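PDB 6ZRY: DMATS type aromatic prenyltransferase from Micromonospora olivasterospora, which probably transfers a dimethylallyl group from a prenyl donor to carbon 6 of the tryptophan indole ring. Local coordinates for residues P151-V156 with P160-E165; A174-L179 with V210-T215; S229-V234 with G260-T265; E289-V294 with D306-A311. All blocks are in the same frame, centred on the assembly; numbering follows the deposited sequence.

Contact 1 of 4, residues P151-V156 with P160-E165; sequences PEVKGV and PALVSE
Leu162 reaches from the first turn of helix 159-170 into the turn at 152-155, and it is the residue most covered in this contact. CB points toward the turn, and CG lies opposite the backbone N across the CA-CB bond (chi1 -157°), which carries the branch point outward. Leu162 CB and CG pass the carbonyl O of Pro151 at 4.2 and 4.4 Å, and the closest touching is done by CD1. This methyl comes 3.5 Å from the carbonyl O of Pro151 and lies 4.2 Å from CG1 of Val153, the two side chains meeting at a slant. The aliphatic start of Lys154 comes near the same methyl, with CG 4.4 Å from Leu162 CD1.

A second patch lies one residue further along the helix, where Val163 CG2 meets Pro151 CB at 3.7 Å. Pro160 adds its ring CD, which rests 3.7 Å from the carbonyl O of Val156. No hydrogen bond spans the two segments; the turn keeps its own shape as a type I beta turn, closed by the bond from Gly155 N to Glu152 O.

The whole makes a compact connection in which the chain leaving strand 141-149 folds back on the helix that follows. Pro151, Pro160 and Val163 all rest on Leu195 of strand 193-201, while Glu152 is salt-bridged to Arg194 of that strand. Leu162 also packs against Leu119 and Phe120 of helix 117-120.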
# COMPACT_ATOMS: atom_id res chain seq x y z
N PRO A 151 -9.15 -2.95 -9.35
CA PRO A 151 -10.53 -2.77 -9.79
C PRO A 151 -10.62 -2.48 -11.28
O PRO A 151 -11.68 -2.66 -11.86
CB PRO A 151 -11.00 -1.55 -8.99
CG PRO A 151 -10.09 -1.53 -7.80
CD PRO A 151 -8.75 -1.92 -8.39
N GLU A 152 -9.53 -2.00 -11.86
CA GLU A 152 -9.50 -1.57 -13.29
C GLU A 152 -8.97 -2.69 -14.20
O GLU A 152 -8.61 -2.40 -15.36
CB GLU A 152 -8.67 -0.30 -13.41
CG GLU A 152 -9.27 0.88 -12.66
CD GLU A 152 -8.41 2.15 -12.73
OE1 GLU A 152 -8.94 3.21 -12.49
OE2 GLU A 152 -7.22 2.05 -13.05
N VAL A 153 -8.91 -3.92 -13.71
CA VAL A 153 -8.27 -5.05 -14.44
C VAL A 153 -9.06 -5.38 -15.72
O VAL A 153 -8.45 -5.89 -16.65
CB VAL A 153 -8.13 -6.28 -13.54
CG1 VAL A 153 -9.47 -6.95 -13.29
CG2 VAL A 153 -7.11 -7.27 -14.10
N LYS A 154 -10.37 -5.11 -15.75
CA LYS A 154 -11.20 -5.30 -16.97
C LYS A 154 -11.43 -3.94 -17.64
O LYS A 154 -12.36 -3.82 -18.44
CB LYS A 154 -12.51 -6.00 -16.60
CG LYS A 154 -12.33 -7.40 -16.07
CD LYS A 154 -13.63 -8.14 -15.96
CE LYS A 154 -13.44 -9.63 -15.77
NZ LYS A 154 -14.75 -10.33 -15.61
N GLY A 155 -10.57 -2.95 -17.33
CA GLY A 155 -10.62 -1.59 -17.89
C GLY A 155 -11.21 -0.59 -16.89
O GLY A 155 -11.96 -1.00 -16.01
N VAL A 156 -10.89 0.68 -17.06
CA VAL A 156 -11.31 1.76 -16.12
C VAL A 156 -12.85 1.89 -16.17
O VAL A 156 -13.44 2.09 -15.12
CB VAL A 156 -10.57 3.07 -16.44
CG1 VAL A 156 -10.97 4.18 -15.48
CG2 VAL A 156 -9.05 2.88 -16.41
N PRO A 160 -16.30 0.63 -11.68
CA PRO A 160 -17.32 0.88 -10.68
C PRO A 160 -18.27 -0.33 -10.53
O PRO A 160 -18.60 -0.68 -9.40
CB PRO A 160 -17.99 2.19 -11.13
CG PRO A 160 -16.98 2.82 -12.07
CD PRO A 160 -16.30 1.65 -12.74
N ALA A 161 -18.63 -0.97 -11.65
CA ALA A 161 -19.58 -2.11 -11.69
C ALA A 161 -18.92 -3.34 -11.09
O ALA A 161 -19.59 -4.05 -10.35
CB ALA A 161 -20.03 -2.38 -13.10
N LEU A 162 -17.64 -3.56 -11.41
CA LEU A 162 -16.83 -4.66 -10.83
C LEU A 162 -16.85 -4.53 -9.31
O LEU A 162 -17.23 -5.50 -8.65
CB LEU A 162 -15.40 -4.60 -11.37
CG LEU A 162 -14.62 -5.92 -11.32
CD1 LEU A 162 -13.30 -5.81 -12.05
CD2 LEU A 162 -14.39 -6.40 -9.91
N VAL A 163 -16.50 -3.35 -8.77
CA VAL A 163 -16.46 -3.14 -7.30
C VAL A 163 -17.87 -3.31 -6.73
O VAL A 163 -18.01 -4.03 -5.71
CB VAL A 163 -15.85 -1.77 -6.93
CG1 VAL A 163 -15.86 -1.54 -5.43
CG2 VAL A 163 -14.44 -1.60 -7.50
N SER A 164 -18.89 -2.72 -7.36
CA SER A 164 -20.28 -2.82 -6.87
C SER A 164 -20.68 -4.30 -6.73
O SER A 164 -21.25 -4.70 -5.64
CB SER A 164 -21.25 -2.08 -7.77
OG SER A 164 -22.57 -2.37 -7.35
N GLU A 165 -20.39 -5.10 -7.74
CA GLU A 165 -20.82 -6.52 -7.78
C GLU A 165 -20.00 -7.34 -6.77
O GLU A 165 -20.59 -8.19 -6.10
CB GLU A 165 -20.75 -7.09 -9.19
CG GLU A 165 -21.55 -8.37 -9.34
CD GLU A 165 -22.87 -8.42 -8.57
OE1 GLU A 165 -22.98 -9.28 -7.70
OE2 GLU A 165 -23.80 -7.58 -8.86

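Contact 2 of 4, residues A174-L179 with V210-T215; sequences ASYRAL and VKLYLT
Tyr176 and Leu179, one helical turn apart on helix 174-182, meet Leu212 and Leu214, two residues apart on strand 209-220, in a wholly apolar contact. Leu212 CD2 is shared: it lies 3.6 Å from Tyr176 CE1, nearly as close to the neighbouring CD1, and 4.1 Å from Leu179 CD2. The tyrosine and Leu212 cross at a slant. Leu179 and Leu214 instead reach toward each other tip to tip, Leu179 CD2 standing 3.9 Å from Leu214 CD2 and about as far from its CD1.

Tyr176 has CG trans to its own N (chi1 178°), a setting that takes the ring along the helix flank and brings it to the strand although its CB does not aim there. Beyond the ring, the hydroxyl OH is hydrogen-bonded to the carbonyl O of Pro160, which limits how the phenol can swing. Leu195 of strand 193-201 touches both Tyr176 and Leu212, and Phe264 of strand 258-265 touches Leu212.

The short helical segment runs nearly parallel to the strand, their axes 11.3 Å apart and 15° from alignment, as an outer helix laid against the beta sheet of an ABBA barrel. Helix 159-170 lies beside it through Val163 and Leu167, and strands 193-201 and 258-265 flank strand 209-220. On the strand's other face Tyr213 meets the ring of Phe197, which lines the tryptophan pocket.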
# COMPACT_ATOMS: atom_id res chain seq x y z
N ALA A 174 -23.56 -0.99 0.96
CA ALA A 174 -24.28 0.22 1.43
C ALA A 174 -23.26 1.35 1.67
O ALA A 174 -23.51 2.49 1.19
CB ALA A 174 -25.10 -0.06 2.65
N SER A 175 -22.14 1.06 2.35
CA SER A 175 -21.09 2.11 2.58
C SER A 175 -20.53 2.52 1.23
O SER A 175 -20.31 3.75 1.00
CB SER A 175 -20.04 1.65 3.51
OG SER A 175 -20.60 1.37 4.78
N TYR A 176 -20.34 1.56 0.35
CA TYR A 176 -19.82 1.83 -1.00
C TYR A 176 -20.81 2.72 -1.74
O TYR A 176 -20.38 3.68 -2.41
CB TYR A 176 -19.54 0.52 -1.75
CG TYR A 176 -19.05 0.74 -3.16
CD1 TYR A 176 -17.86 1.42 -3.42
CD2 TYR A 176 -19.79 0.29 -4.25
CE1 TYR A 176 -17.42 1.63 -4.71
CE2 TYR A 176 -19.34 0.48 -5.54
CZ TYR A 176 -18.16 1.16 -5.78
OH TYR A 176 -17.74 1.33 -7.07
N ARG A 177 -22.10 2.42 -1.64
CA ARG A 177 -23.17 3.22 -2.30
C ARG A 177 -23.09 4.66 -1.76
O ARG A 177 -23.16 5.59 -2.57
CB ARG A 177 -24.56 2.59 -2.12
CG ARG A 177 -24.96 1.64 -3.24
CD ARG A 177 -26.39 1.11 -3.17
NE ARG A 177 -26.47 -0.02 -2.25
CZ ARG A 177 -26.93 0.02 -0.99
NH1 ARG A 177 -27.40 1.14 -0.46
NH2 ARG A 177 -26.93 -1.08 -0.27
N ALA A 178 -22.88 4.82 -0.45
CA ALA A 178 -22.68 6.13 0.21
C ALA A 178 -21.48 6.85 -0.43
O ALA A 178 -21.58 8.06 -0.70
CB ALA A 178 -22.49 5.96 1.70
N LEU A 179 -20.39 6.12 -0.71
CA LEU A 179 -19.19 6.73 -1.32
C LEU A 179 -19.50 7.11 -2.77
O LEU A 179 -19.18 8.23 -3.15
CB LEU A 179 -18.00 5.77 -1.20
CG LEU A 179 -16.67 6.26 -1.78
CD1 LEU A 179 -16.10 7.41 -1.00
CD2 LEU A 179 -15.66 5.13 -1.84
N VAL A 210 -13.63 -5.01 3.51
CA VAL A 210 -12.88 -4.59 2.30
C VAL A 210 -12.30 -3.20 2.54
O VAL A 210 -12.99 -2.34 3.14
CB VAL A 210 -13.77 -4.59 1.06
CG1 VAL A 210 -13.07 -4.00 -0.16
CG2 VAL A 210 -14.34 -5.98 0.76
N LYS A 211 -11.08 -2.99 2.09
CA LYS A 211 -10.48 -1.66 2.07
C LYS A 211 -10.40 -1.23 0.61
O LYS A 211 -9.73 -1.92 -0.17
CB LYS A 211 -9.15 -1.74 2.79
CG LYS A 211 -8.64 -0.47 3.37
CD LYS A 211 -7.61 -0.75 4.47
CE LYS A 211 -6.50 0.26 4.54
NZ LYS A 211 -5.57 -0.05 5.66
N LEU A 212 -11.15 -0.18 0.24
CA LEU A 212 -11.14 0.37 -1.13
C LEU A 212 -10.29 1.63 -1.15
O LEU A 212 -10.54 2.52 -0.34
CB LEU A 212 -12.57 0.66 -1.56
CG LEU A 212 -12.74 1.13 -3.00
CD1 LEU A 212 -12.41 0.03 -3.99
CD2 LEU A 212 -14.15 1.64 -3.24
N TYR A 213 -9.38 1.71 -2.10
CA TYR A 213 -8.50 2.89 -2.26
C TYR A 213 -8.91 3.66 -3.50
O TYR A 213 -9.05 3.02 -4.57
CB TYR A 213 -7.05 2.45 -2.41
CG TYR A 213 -6.38 1.83 -1.22
CD1 TYR A 213 -6.79 0.61 -0.70
CD2 TYR A 213 -5.21 2.39 -0.70
CE1 TYR A 213 -6.13 0.01 0.36
CE2 TYR A 213 -4.54 1.80 0.36
CZ TYR A 213 -5.00 0.60 0.88
OH TYR A 213 -4.34 -0.04 1.90
N LEU A 214 -9.09 4.97 -3.36
CA LEU A 214 -9.42 5.92 -4.47
C LEU A 214 -8.22 6.83 -4.68
O LEU A 214 -7.72 7.35 -3.69
CB LEU A 214 -10.62 6.77 -4.07
CG LEU A 214 -12.00 6.22 -4.32
CD1 LEU A 214 -12.19 4.88 -3.66
CD2 LEU A 214 -13.06 7.22 -3.78
N THR A 215 -7.81 7.03 -5.92
CA THR A 215 -6.76 7.99 -6.29
C THR A 215 -7.46 9.24 -6.78
O THR A 215 -8.30 9.14 -7.70
CB THR A 215 -5.79 7.41 -7.32
OG1 THR A 215 -5.22 6.21 -6.76
CG2 THR A 215 -4.71 8.38 -7.71

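Contact 3 of 4, residues S229-V234 with G260-T265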
# COMPACT_ATOMS: atom_id res chain seq x y z
N SER A 229 -15.35 12.79 4.32
CA SER A 229 -16.40 13.15 5.29
C SER A 229 -17.57 12.15 5.26
O SER A 229 -18.39 12.24 6.19
CB SER A 229 -16.87 14.58 5.11
OG SER A 229 -17.47 14.77 3.86
N VAL A 230 -17.66 11.23 4.29
CA VAL A 230 -18.69 10.13 4.35
C VAL A 230 -18.34 9.14 5.46
O VAL A 230 -19.23 8.37 5.87
CB VAL A 230 -18.95 9.39 3.02
CG1 VAL A 230 -19.42 10.34 1.92
CG2 VAL A 230 -17.75 8.56 2.56
N VAL A 231 -17.09 9.11 5.92
CA VAL A 231 -16.65 8.17 6.98
C VAL A 231 -17.07 8.67 8.35
O VAL A 231 -16.77 9.86 8.69
CB VAL A 231 -15.14 7.94 6.93
CG1 VAL A 231 -14.68 6.92 7.96
CG2 VAL A 231 -14.68 7.56 5.50
N ASP A 232 -17.62 7.75 9.14
CA ASP A 232 -17.93 7.90 10.58
C ASP A 232 -16.76 8.50 11.34
O ASP A 232 -15.70 7.87 11.36
CB ASP A 232 -18.20 6.54 11.23
CG ASP A 232 -19.63 6.10 11.13
OD1 ASP A 232 -20.37 6.68 10.31
OD2 ASP A 232 -20.00 5.20 11.89
N GLY A 233 -17.00 9.65 11.95
CA GLY A 233 -16.15 10.20 13.01
C GLY A 233 -14.83 10.75 12.51
O GLY A 233 -14.01 11.09 13.37
N VAL A 234 -14.62 10.92 11.20
CA VAL A 234 -13.38 11.58 10.71
C VAL A 234 -13.48 13.09 10.93
O VAL A 234 -14.57 13.70 10.73
CB VAL A 234 -13.02 11.28 9.25
CG1 VAL A 234 -12.85 9.80 9.02
CG2 VAL A 234 -14.00 11.90 8.28
N GLY A 260 -7.00 8.13 -0.93
CA GLY A 260 -7.80 7.81 0.25
C GLY A 260 -8.20 6.37 0.26
O GLY A 260 -8.52 5.85 -0.83
N SER A 261 -8.27 5.76 1.42
CA SER A 261 -8.83 4.40 1.57
C SER A 261 -9.99 4.41 2.55
O SER A 261 -10.00 5.23 3.48
CB SER A 261 -7.78 3.38 1.92
OG SER A 261 -7.37 3.51 3.25
N TYR A 262 -10.97 3.58 2.25
CA TYR A 262 -12.25 3.43 2.94
C TYR A 262 -12.38 2.01 3.42
O TYR A 262 -12.23 1.10 2.61
CB TYR A 262 -13.38 3.82 1.97
CG TYR A 262 -13.28 5.24 1.51
CD1 TYR A 262 -12.49 5.61 0.42
CD2 TYR A 262 -13.89 6.24 2.24
CE1 TYR A 262 -12.36 6.95 0.04
CE2 TYR A 262 -13.79 7.57 1.87
CZ TYR A 262 -13.04 7.93 0.76
OH TYR A 262 -12.97 9.26 0.45
N THR A 263 -12.66 1.81 4.68
CA THR A 263 -12.89 0.49 5.26
C THR A 263 -14.39 0.23 5.32
O THR A 263 -15.08 0.98 6.02
CB THR A 263 -12.22 0.35 6.62
OG1 THR A 263 -10.83 0.59 6.43
CG2 THR A 263 -12.38 -1.03 7.19
N PHE A 264 -14.85 -0.77 4.58
CA PHE A 264 -16.25 -1.23 4.49
C PHE A 264 -16.40 -2.46 5.37
O PHE A 264 -15.59 -3.42 5.24
CB PHE A 264 -16.66 -1.56 3.06
CG PHE A 264 -16.46 -0.44 2.07
CD1 PHE A 264 -16.79 0.86 2.40
CD2 PHE A 264 -15.96 -0.69 0.80
CE1 PHE A 264 -16.64 1.90 1.48
CE2 PHE A 264 -15.80 0.35 -0.10
CZ PHE A 264 -16.13 1.64 0.24
N THR A 265 -17.41 -2.45 6.22
CA THR A 265 -17.68 -3.55 7.16
C THR A 265 -19.17 -3.92 7.10
O THR A 265 -20.00 -3.05 6.72
CB THR A 265 -17.18 -3.16 8.55
OG1 THR A 265 -17.18 -4.38 9.29
CG2 THR A 265 -18.01 -2.07 9.20
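Tyr262 lays its ring beside Val231, whose CG2 methyl sits 3.6 Å from Tyr262 CD2 and 3.7 Å from Tyr262 CE2, so that one methyl is shared by two neighbouring ring carbons. The approach is slanted. Val230 comes from the other side of the ring plane and crosses the tyrosine at about a right angle, its CG2 lying 4.1 Å from Tyr262 CE2. The tyrosine reaches both because its CG is trans to the carbonyl carbon (chi1 -62°), a setting that swings the ring toward the loop while CB itself does not point there.

No hydrogen bond joins the two segments, and the contact is small and apolar. The loop is shaped by a type II beta turn from Val231 to Val234, with Gly233 at positive phi (74°); its closing bond, Val234 N to Val231 O, is weak at 3.5 Å. Backbone bonding between Asp232 and Pro271 ties the turn to the chain just ahead of strand 273-278. The ring of Tyr262 also makes an edge-to-face contact with Tyr274 on that strand and touches Leu179 of helix 174-182.

Ser261, the preceding residue of strand 258-265, bonds instead through OG to Tyr277 OH. The arrangement belongs to the ABBA barrel: a connection between two outer helices, 221-228 and 236-247, packs down on an aromatic side chain carried by a barrel strand.

Contact 4 of 4, residues E289-V294 with D306-A311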
# COMPACT_ATOMS: atom_id res chain seq x y z
N GLU A 289 14.36 16.41 4.07
CA GLU A 289 13.13 17.22 4.24
C GLU A 289 11.94 16.30 4.51
O GLU A 289 11.12 16.62 5.44
CB GLU A 289 12.85 18.10 3.04
CG GLU A 289 11.71 19.06 3.35
CD GLU A 289 11.32 20.03 2.26
OE1 GLU A 289 11.57 19.73 1.10
OE2 GLU A 289 10.78 21.12 2.62
N ALA A 290 11.80 15.19 3.78
CA ALA A 290 10.67 14.28 4.02
C ALA A 290 10.78 13.74 5.45
O ALA A 290 9.78 13.67 6.12
CB ALA A 290 10.62 13.11 3.00
N ARG A 291 11.97 13.35 5.88
CA ARG A 291 12.14 12.74 7.23
C ARG A 291 11.71 13.78 8.27
O ARG A 291 11.05 13.42 9.23
CB ARG A 291 13.57 12.23 7.46
CG ARG A 291 13.80 11.77 8.89
CD ARG A 291 14.27 12.91 9.80
NE ARG A 291 14.29 12.54 11.20
CZ ARG A 291 14.25 13.40 12.22
NH1 ARG A 291 14.16 14.70 12.00
NH2 ARG A 291 14.27 12.95 13.46
N ASP A 292 12.11 15.03 8.07
CA ASP A 292 11.80 16.15 9.01
C ASP A 292 10.29 16.36 9.11
O ASP A 292 9.83 16.57 10.22
CB ASP A 292 12.60 17.40 8.63
CG ASP A 292 14.10 17.24 8.88
OD1 ASP A 292 14.50 16.27 9.63
OD2 ASP A 292 14.85 18.04 8.36
N ARG A 293 9.55 16.27 8.00
CA ARG A 293 8.09 16.45 8.01
C ARG A 293 7.44 15.29 8.74
O ARG A 293 6.54 15.52 9.52
CB ARG A 293 7.54 16.57 6.60
CG ARG A 293 8.05 17.78 5.86
CD ARG A 293 7.26 18.03 4.63
NE ARG A 293 7.78 19.13 3.85
CZ ARG A 293 7.45 19.39 2.58
NH1 ARG A 293 6.61 18.60 1.92
NH2 ARG A 293 8.03 20.38 1.95
N VAL A 294 7.86 14.08 8.44
CA VAL A 294 7.26 12.88 9.04
C VAL A 294 7.56 12.89 10.53
O VAL A 294 6.68 12.61 11.29
CB VAL A 294 7.76 11.60 8.36
CG1 VAL A 294 7.26 10.37 9.10
CG2 VAL A 294 7.35 11.57 6.89
N ASP A 306 12.64 8.10 17.22
CA ASP A 306 13.73 7.09 17.29
C ASP A 306 13.37 5.89 16.40
O ASP A 306 14.27 5.39 15.71
CB ASP A 306 14.00 6.66 18.73
CG ASP A 306 14.74 7.70 19.55
OD1 ASP A 306 15.23 8.71 18.95
OD2 ASP A 306 14.82 7.50 20.77
N GLY A 307 12.11 5.45 16.42
CA GLY A 307 11.65 4.31 15.60
C GLY A 307 11.77 4.62 14.12
O GLY A 307 12.24 3.75 13.36
N LEU A 308 11.34 5.82 13.74
CA LEU A 308 11.42 6.34 12.36
C LEU A 308 12.88 6.37 11.90
O LEU A 308 13.18 5.83 10.83
CB LEU A 308 10.82 7.75 12.33
CG LEU A 308 11.08 8.52 11.04
CD1 LEU A 308 10.26 7.94 9.91
CD2 LEU A 308 10.79 9.99 11.21
N ASP A 309 13.76 7.01 12.67
CA ASP A 309 15.18 7.17 12.29
C ASP A 309 15.86 5.80 12.23
O ASP A 309 16.66 5.62 11.36
CB ASP A 309 15.89 8.15 13.21
CG ASP A 309 15.34 9.55 13.07
OD1 ASP A 309 14.82 9.87 11.98
OD2 ASP A 309 15.39 10.28 14.04
N ARG A 310 15.53 4.87 13.12
CA ARG A 310 16.13 3.51 13.09
C ARG A 310 15.59 2.76 11.86
O ARG A 310 16.41 2.05 11.20
CB ARG A 310 15.88 2.78 14.41
CG ARG A 310 16.75 3.32 15.55
CD ARG A 310 16.98 2.35 16.71
NE ARG A 310 15.80 1.58 17.09
CZ ARG A 310 15.72 0.23 17.09
NH1 ARG A 310 14.58 -0.36 17.46
NH2 ARG A 310 16.76 -0.52 16.72
N ALA A 311 14.31 2.91 11.52
CA ALA A 311 13.74 2.21 10.34
C ALA A 311 14.41 2.75 9.07
O ALA A 311 14.78 1.97 8.21
CB ALA A 311 12.23 2.35 10.28
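Val294 and Leu308 form the tight, buried side of this helix pair, with Val294 CG1 3.9 Å from Leu308 CD1. The other methyl of the leucine, CD2, reaches across to Arg291, lying 4.0 Å from its carbonyl O and 4.2 Å from its CG. On the barrel side Val343 of strand 341-346 touches both Val294 and Leu308, and Ile327 and Val330 of strand 327-333 pack on Val294.

The two segments run antiparallel, their axes 11.0 Å apart with 155° between their directions. Helices 287-300 and 305-315 are thus neighbours in the outer helical layer of the ABBA fold, resting on the barrel strands.

Toward solvent, packing gives way to charge. The Arg291 chain bends at chi2 (-89°) and presents its guanidinium side-on to Asp309, the two planes nearly coplanar. NE donates to Asp309 OD1 at 2.8 Å in a nearly straight bond (166°), and NH2 donates at 3.0 Å to the syn lone pair of Asp309 OD2. The remaining nitrogen, Arg291 NH1, gives a bond of 2.9 Å to Asp292 OD1 on its anti side. A lysine in place of Arg291, with a single nitrogen, cannot hold both carboxylates in this way, and Asp309 would probably be freer to turn while Asp292 would be likely to lose its arginine partner. Asp292 OD1 also accepts from Gln288 NE2, and Asp292 itself lies exposed on the outer surface.

Overall arrangement
The four contacts follow one another along the chain, each closing before the next begins. Contacts 1, 2 and 3 form a continuous region. Contacts 1 and 2, centres 12 Å apart, are linked through the successive helices 159-170 and 174-182. Contacts 2 and 3, centres 8 Å apart, lie on strands 209-220 and 258-265, neighbours in the same antiparallel sheet. Contact 4 stands across the chain's centre from contacts 1 and 2, its nearest atoms about 26 Å and 17 Å away respectively, where helices 287-300 and 305-315 cover strands 327-333 and 341-346. Contacts 2 and 3 tie outer elements to barrel strands, while contacts 1 and 4 lie within the outer layer; the barrel holds the bound tryptophan.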